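Local atomic coordinates of peroxiredoxin (Clostridioides difficile, PDB entry 6TSB), a protein that is a bifunctional spore-coat protein that probably reduces peroxides with its peroxiredoxin part and hydrolyses chitin with its family 18 glycoside hydrolase domain, the part in this chain. Residues G184-S189 and R242-A247; R270-D273 and Y279-K282; T318-V321 and C325-G328. All blocks are in the same frame, centred on the assembly; numbering follows the deposited sequence.

Contact 1 (G184-S189 and R242-A247); sequences GYINSS and RNLENA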
loop_
_atom_site.group_PDB
_atom_site.type_symbol
_atom_site.label_atom_id
_atom_site.label_comp_id
_atom_site.label_asym_id
_atom_site.label_seq_id
_atom_site.Cartn_x
_atom_site.Cartn_y
_atom_site.Cartn_z
ATOM N N GLY A 184 -29.181 4.958 19.551
ATOM C CA GLY A 184 -29.315 5.878 20.694
ATOM C C GLY A 184 -29.631 7.305 20.268
ATOM O O GLY A 184 -30.529 7.897 20.890
ATOM N N TYR A 185 -28.925 7.856 19.268
ATOM C CA TYR A 185 -29.098 9.266 18.820
ATOM C C TYR A 185 -30.468 9.383 18.130
ATOM O O TYR A 185 -31.180 10.392 18.327
ATOM C CB TYR A 185 -27.927 9.767 17.947
ATOM C CG TYR A 185 -28.019 11.228 17.550
ATOM C CD1 TYR A 185 -28.828 11.627 16.497
ATOM C CD2 TYR A 185 -27.334 12.228 18.238
ATOM C CE1 TYR A 185 -28.961 12.961 16.148
ATOM C CE2 TYR A 185 -27.450 13.573 17.889
ATOM C CZ TYR A 185 -28.284 13.936 16.858
ATOM O OH TYR A 185 -28.445 15.233 16.496
ATOM N N ILE A 186 -30.868 8.394 17.340
ATOM C CA ILE A 186 -32.128 8.524 16.558
ATOM C C ILE A 186 -33.342 8.459 17.492
ATOM O O ILE A 186 -34.331 9.185 17.200
ATOM C CB ILE A 186 -32.183 7.505 15.419
ATOM C CG1 ILE A 186 -31.172 7.907 14.345
ATOM C CG2 ILE A 186 -33.601 7.391 14.851
ATOM C CD1 ILE A 186 -30.460 6.755 13.741
ATOM N N ASN A 187 -33.257 7.668 18.561
ATOM C CA ASN A 187 -34.380 7.378 19.495
ATOM C C ASN A 187 -34.379 8.314 20.717
ATOM O O ASN A 187 -35.469 8.504 21.261
ATOM C CB ASN A 187 -34.347 5.921 19.984
ATOM C CG ASN A 187 -34.491 4.910 18.860
ATOM O OD1 ASN A 187 -35.209 5.125 17.874
ATOM N ND2 ASN A 187 -33.764 3.812 18.979
ATOM N N SER A 188 -33.224 8.826 21.166
ATOM C CA SER A 188 -33.050 9.523 22.471
ATOM C C SER A 188 -32.456 10.938 22.361
ATOM O O SER A 188 -32.400 11.611 23.421
ATOM C CB SER A 188 -32.196 8.702 23.380
ATOM O OG SER A 188 -32.779 7.429 23.554
ATOM N N SER A 189 -31.978 11.378 21.189
ATOM C CA SER A 189 -31.337 12.709 21.032
ATOM C C SER A 189 -32.141 13.585 20.075
ATOM O O SER A 189 -32.411 14.706 20.433
ATOM C CB SER A 189 -29.898 12.604 20.625
ATOM O OG SER A 189 -29.174 11.940 21.643
ATOM N N ARG A 242 -27.665 4.979 6.664
ATOM C CA ARG A 242 -28.934 4.239 6.416
ATOM C C ARG A 242 -29.906 4.510 7.576
ATOM O O ARG A 242 -31.074 4.778 7.281
ATOM C CB ARG A 242 -28.686 2.732 6.245
ATOM C CG ARG A 242 -27.843 2.360 5.028
ATOM C CD ARG A 242 -28.214 3.074 3.731
ATOM N NE ARG A 242 -27.303 2.677 2.671
ATOM C CZ ARG A 242 -27.211 3.254 1.483
ATOM N NH1 ARG A 242 -27.985 4.290 1.178
ATOM N NH2 ARG A 242 -26.319 2.793 0.609
ATOM N N ASN A 243 -29.438 4.422 8.832
ATOM C CA ASN A 243 -30.255 4.740 10.027
ATOM C C ASN A 243 -30.870 6.137 9.890
ATOM O O ASN A 243 -32.108 6.270 10.084
ATOM C CB ASN A 243 -29.422 4.604 11.293
ATOM C CG ASN A 243 -29.102 3.171 11.641
ATOM O OD1 ASN A 243 -29.721 2.225 11.139
ATOM N ND2 ASN A 243 -28.166 3.007 12.553
ATOM N N LEU A 244 -30.074 7.155 9.537
ATOM C CA LEU A 244 -30.603 8.538 9.383
ATOM C C LEU A 244 -31.617 8.582 8.235
ATOM O O LEU A 244 -32.621 9.317 8.361
ATOM C CB LEU A 244 -29.466 9.533 9.146
ATOM C CG LEU A 244 -28.580 9.810 10.359
ATOM C CD1 LEU A 244 -27.339 10.552 9.943
ATOM C CD2 LEU A 244 -29.310 10.602 11.433
ATOM N N GLU A 245 -31.363 7.862 7.142
ATOM C CA GLU A 245 -32.217 7.935 5.912
ATOM C C GLU A 245 -33.608 7.341 6.195
ATOM O O GLU A 245 -34.601 7.940 5.747
ATOM C CB GLU A 245 -31.544 7.218 4.743
ATOM C CG GLU A 245 -30.489 8.078 4.046
ATOM C CD GLU A 245 -29.677 7.347 2.993
ATOM O OE1 GLU A 245 -29.495 6.115 3.134
ATOM O OE2 GLU A 245 -29.252 8.005 2.043
ATOM N N ASN A 246 -33.650 6.226 6.936
ATOM C CA ASN A 246 -34.860 5.433 7.255
ATOM C C ASN A 246 -35.668 6.112 8.372
ATOM O O ASN A 246 -36.914 5.876 8.389
ATOM C CB ASN A 246 -34.483 3.997 7.624
ATOM C CG ASN A 246 -34.052 3.202 6.415
ATOM O OD1 ASN A 246 -34.523 3.458 5.312
ATOM N ND2 ASN A 246 -33.144 2.264 6.620
ATOM N N ALA A 247 -35.008 6.906 9.249
ATOM C CA ALA A 247 -35.650 7.789 10.263
ATOM C C ALA A 247 -36.130 9.119 9.631
ATOM O O ALA A 247 -36.725 9.956 10.345
ATOM C CB ALA A 247 -34.725 7.985 11.446
#
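Asn243 meets Ile186 not with its flat carboxamide but with its CB, which lies 3.4 Å from Ile186 CD1; ND2 is hydrogen-bonded instead to Gly181 O. The other flat groups stand apart from the junction. One face of the Tyr185 ring carries CB of Ser189, 3.5 Å above the plane and displaced toward the rim. The guanidinium of Arg242 meets Glu245 OE1 through NH1 at 3.1 Å, 15° out of its own plane, and the carboxylate uses its syn lone pair. This salt bridge lies on the side of helix 237-246 that faces the second subunit, whose Tyr320 and Leu326 pack on Arg242 and Glu245.

Ile186 carries the contact with both branches. With CG1 anti to the carbonyl carbon (chi1 -71°), CD1 reaches the helix surface at Asn243, while CG2 rests 3.6 Å from Ala247 CB. Leu244 borders the same spot, its CD2 4.4 Å from Ile186 CG1. Asn243 and Leu244 in the last turn of helix 237-246, and Ala247 just past its end, all meet Ile186, and the small methyl of Ala247 lets the branched isoleucine come close. Ile192 of helix 192-195 touches Ile186, Leu244 and Ala247.

Helix 183-188, after barrel strand 174-179, thus meets helix 237-246, which leads to strand 254-264. No hydrogen bond crosses between the segments: the join rests on van der Waals contact alone, and Asn243 adds polar grip indirectly, through the backbone just before helix 183-188.

Contact 2 (R270-D273 and Y279-K282); sequences RTYD and YINK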
loop_
_atom_site.group_PDB
_atom_site.type_symbol
_atom_site.label_atom_id
_atom_site.label_comp_id
_atom_site.label_asym_id
_atom_site.label_seq_id
_atom_site.Cartn_x
_atom_site.Cartn_y
_atom_site.Cartn_z
ATOM N N ARG A 270 -3.865 11.389 17.141
ATOM C CA ARG A 270 -2.756 12.055 16.426
ATOM C C ARG A 270 -3.358 12.781 15.228
ATOM O O ARG A 270 -4.246 12.221 14.598
ATOM C CB ARG A 270 -1.693 11.025 16.032
ATOM C CG ARG A 270 -1.015 10.320 17.204
ATOM C CD ARG A 270 -0.129 11.211 18.063
ATOM N NE ARG A 270 0.689 10.458 19.011
ATOM C CZ ARG A 270 0.386 10.210 20.291
ATOM N NH1 ARG A 270 -0.747 10.625 20.835
ATOM N NH2 ARG A 270 1.231 9.514 21.025
ATOM N N THR A 271 -2.901 13.993 14.959
ATOM C CA THR A 271 -3.253 14.763 13.750
ATOM C C THR A 271 -2.633 14.064 12.534
ATOM O O THR A 271 -1.583 13.391 12.698
ATOM C CB THR A 271 -2.752 16.202 13.884
ATOM O OG1 THR A 271 -1.323 16.119 13.919
ATOM C CG2 THR A 271 -3.310 16.896 15.112
ATOM N N TYR A 272 -3.210 14.230 11.344
ATOM C CA TYR A 272 -2.589 13.675 10.125
ATOM C C TYR A 272 -1.130 14.153 10.066
ATOM O O TYR A 272 -0.251 13.309 9.899
ATOM C CB TYR A 272 -3.353 14.042 8.861
ATOM C CG TYR A 272 -2.728 13.426 7.646
ATOM C CD1 TYR A 272 -2.529 12.052 7.579
ATOM C CD2 TYR A 272 -2.311 14.204 6.581
ATOM C CE1 TYR A 272 -1.949 11.460 6.468
ATOM C CE2 TYR A 272 -1.755 13.625 5.449
ATOM C CZ TYR A 272 -1.567 12.249 5.390
ATOM O OH TYR A 272 -1.016 11.673 4.272
ATOM N N ASP A 273 -0.889 15.453 10.250
ATOM C CA ASP A 273 0.471 16.051 10.330
ATOM C C ASP A 273 1.381 15.210 11.243
ATOM O O ASP A 273 2.507 14.912 10.792
ATOM C CB ASP A 273 0.359 17.539 10.664
ATOM C CG ASP A 273 -0.272 18.268 9.488
ATOM O OD1 ASP A 273 -0.429 17.588 8.430
ATOM O OD2 ASP A 273 -0.631 19.485 9.629
ATOM N N TYR A 279 4.993 8.250 11.877
ATOM C CA TYR A 279 4.237 6.977 11.690
ATOM C C TYR A 279 4.353 6.368 10.276
ATOM O O TYR A 279 4.453 5.133 10.276
ATOM C CB TYR A 279 2.776 7.162 12.115
ATOM C CG TYR A 279 2.564 7.404 13.590
ATOM C CD1 TYR A 279 2.689 8.675 14.139
ATOM C CD2 TYR A 279 2.208 6.368 14.444
ATOM C CE1 TYR A 279 2.468 8.916 15.492
ATOM C CE2 TYR A 279 1.984 6.590 15.798
ATOM C CZ TYR A 279 2.122 7.867 16.329
ATOM O OH TYR A 279 1.907 8.084 17.662
ATOM N N ILE A 280 4.346 7.111 9.148
ATOM C CA ILE A 280 4.032 6.476 7.826
ATOM C C ILE A 280 5.186 6.531 6.796
ATOM O O ILE A 280 5.494 5.441 6.220
ATOM C CB ILE A 280 2.666 6.959 7.285
ATOM C CG1 ILE A 280 2.677 8.367 6.680
ATOM C CG2 ILE A 280 1.601 6.828 8.373
ATOM C CD1 ILE A 280 1.325 8.774 6.087
ATOM N N ASN A 281 5.812 7.681 6.521
ATOM C CA ASN A 281 6.772 7.774 5.381
ATOM C C ASN A 281 8.213 7.828 5.906
ATOM O O ASN A 281 8.596 8.897 6.431
ATOM C CB ASN A 281 6.459 8.956 4.457
ATOM C CG ASN A 281 5.224 8.729 3.609
ATOM O OD1 ASN A 281 5.027 7.641 3.074
ATOM N ND2 ASN A 281 4.382 9.743 3.481
ATOM N N LYS A 282 8.977 6.733 5.730
ATOM C CA LYS A 282 10.364 6.552 6.249
ATOM C C LYS A 282 11.354 7.398 5.443
ATOM O O LYS A 282 11.414 7.196 4.223
ATOM C CB LYS A 282 10.832 5.091 6.202
ATOM C CG LYS A 282 12.348 4.899 6.289
ATOM C CD LYS A 282 13.012 5.514 7.534
ATOM C CE LYS A 282 13.594 4.511 8.517
ATOM N NZ LYS A 282 12.696 3.353 8.753
#
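Arg270 reaches Tyr279 because its CG stands anti to the carbonyl carbon (chi1 -63°) and the chain bends again at chi2, folding the aliphatic part and NE toward the tyrosine hydroxyl. NE donates to Tyr279 OH at 3.0 Å, but the N-H...O angle of 127° makes this a weak bond. NE lies at the edge of the tyrosine ring, near its plane, and the guanidinium is turned 70° from that ring, so the two groups do not stack. Arg270 CG also comes to 3.7 Å from Tyr279 OH, and the two side chains cross at about a right angle. A long arginine suits the place: its methylenes pack against the phenol oxygen while NE, the first nitrogen of the guanidinium, makes the weak bond.

A second, looser touch is apolar: Ile280 CD1 lies 4.3 Å from Tyr272 CE1, approaching the ring obliquely. The hydroxyl of Tyr272 has a weak hydrogen bond with Arg276 NE. Tyr285 of the second subunit meets the ring of Tyr279.

The short helix 272-278 starts within the first segment and leads to the second; its N-cap is Thr271, with OG1 taking the backbone N of Glu274. Upstream, strand 268-271 pairs antiparallel with strand 254-264; downstream, residues 279-282 lead to strand 286-290 of the separate three-stranded sheet.

Contact 3 (T318-V321 and C325-G328); sequences TQYV and CLGG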
loop_
_atom_site.group_PDB
_atom_site.type_symbol
_atom_site.label_atom_id
_atom_site.label_comp_id
_atom_site.label_asym_id
_atom_site.label_seq_id
_atom_site.Cartn_x
_atom_site.Cartn_y
_atom_site.Cartn_z
ATOM N N THR A 318 5.118 -15.489 -8.392
ATOM C CA THR A 318 4.923 -16.929 -8.087
ATOM C C THR A 318 3.610 -17.422 -8.713
ATOM O O THR A 318 3.510 -18.648 -9.029
ATOM C CB THR A 318 4.961 -17.212 -6.573
ATOM O OG1 THR A 318 4.102 -16.320 -5.855
ATOM C CG2 THR A 318 6.369 -17.126 -6.005
ATOM N N GLN A 319 2.616 -16.532 -8.866
ATOM C CA GLN A 319 1.371 -16.840 -9.635
ATOM C C GLN A 319 1.763 -17.168 -11.083
ATOM O O GLN A 319 1.365 -18.236 -11.582
ATOM C CB GLN A 319 0.348 -15.690 -9.615
ATOM C CG GLN A 319 -0.439 -15.554 -8.310
ATOM C CD GLN A 319 -1.257 -16.786 -8.010
ATOM O OE1 GLN A 319 -0.884 -17.601 -7.165
ATOM N NE2 GLN A 319 -2.355 -16.958 -8.737
ATOM N N TYR A 320 2.519 -16.274 -11.718
ATOM C CA TYR A 320 2.999 -16.400 -13.114
ATOM C C TYR A 320 3.668 -17.765 -13.273
ATOM O O TYR A 320 3.459 -18.409 -14.293
ATOM C CB TYR A 320 3.891 -15.211 -13.474
ATOM C CG TYR A 320 4.291 -15.137 -14.922
ATOM C CD1 TYR A 320 5.284 -15.957 -15.453
ATOM C CD2 TYR A 320 3.686 -14.213 -15.773
ATOM C CE1 TYR A 320 5.654 -15.861 -16.791
ATOM C CE2 TYR A 320 4.053 -14.103 -17.111
ATOM C CZ TYR A 320 5.044 -14.923 -17.621
ATOM O OH TYR A 320 5.372 -14.792 -18.946
ATOM N N VAL A 321 4.424 -18.205 -12.271
ATOM C CA VAL A 321 5.161 -19.494 -12.326
ATOM C C VAL A 321 4.121 -20.609 -12.451
ATOM O O VAL A 321 4.315 -21.587 -13.226
ATOM C CB VAL A 321 6.094 -19.670 -11.100
ATOM C CG1 VAL A 321 6.457 -21.124 -10.834
ATOM C CG2 VAL A 321 7.366 -18.847 -11.239
ATOM N N CYS A 325 3.180 -22.840 -16.009
ATOM C CA CYS A 325 3.847 -24.171 -15.924
ATOM C C CYS A 325 5.382 -24.040 -15.981
ATOM O O CYS A 325 6.032 -24.875 -16.649
ATOM C CB CYS A 325 3.273 -25.073 -17.009
ATOM S SG CYS A 325 1.491 -25.349 -16.758
ATOM N N LEU A 326 5.962 -23.060 -15.268
ATOM C CA LEU A 326 7.441 -22.936 -15.123
ATOM C C LEU A 326 7.970 -23.944 -14.086
ATOM O O LEU A 326 7.184 -24.605 -13.383
ATOM C CB LEU A 326 7.844 -21.509 -14.736
ATOM C CG LEU A 326 7.373 -20.354 -15.629
ATOM C CD1 LEU A 326 8.256 -19.129 -15.406
ATOM C CD2 LEU A 326 7.356 -20.705 -17.108
ATOM N N GLY A 327 9.293 -24.079 -14.004
ATOM C CA GLY A 327 9.945 -25.096 -13.154
ATOM C C GLY A 327 10.025 -24.688 -11.682
ATOM O O GLY A 327 10.110 -25.552 -10.834
ATOM N N GLY A 328 9.941 -23.406 -11.377
ATOM C CA GLY A 328 9.993 -22.952 -9.987
ATOM C C GLY A 328 10.520 -21.561 -9.981
ATOM O O GLY A 328 10.514 -20.907 -11.051
HETATM O O HOH W 1 4.571 -24.127 -12.497
#
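Val321 O accepts the backbone N of Leu326 at 3.0 Å, in its carbonyl plane and with an N-H...O angle of 155°, while Cys325 between them takes up left-handed helical angles (52°/43°) that turn the chain back over the end of helix 311-323. Val321 O is gripped a second time by a water, at 2.7 Å, and the same water donates to Leu326 O at 2.8 Å.

Over this bond the apolar groups close up. Val321 CG1 lies 4.2 Å from Leu326 CB, and Leu326 CD1 comes to the edge of the Tyr320 ring, 4.3 Å from Tyr320 CD1; Tyr320 OH is hydrogen-bonded to Asp238 of the second subunit. Val321 CG2 touches Gly328 O at 3.8 Å. Gly328 has extended backbone angles that only a residue without a side chain takes comfortably.

A six-to-one bond, a left-handed residue and a valine-leucine contact together are consistent with a Schellman-type helix end. It delivers strand 328-332 into a parallel ladder with the second subunit, where Cys325 also forms a disulfide with Cys31 of the second subunit, consistent with a TIM barrel completed by exchange of its C-terminal part between subunits.

In the fold
Followed from the N terminus, the three contacts come in series, and none nests in or crosses another. Contact 1 closes a loop of 52 residues that includes strand 201-204, tying helices 183-188 and 237-246. Contact 2 spans just five residues, all helical, where the chain leaves the barrel sheet for the small antiparallel sheet; its centre is about 34 Å from that of contact 1. Contact 3, with three residues between its segments, lies about 54 Å from contact 1, centre to centre. Yet the two meet across the dimer: helix 237-246 of contact 1 packs against contact 3 of the second subunit, consistent with an exchange of the C-terminal part between the two barrels.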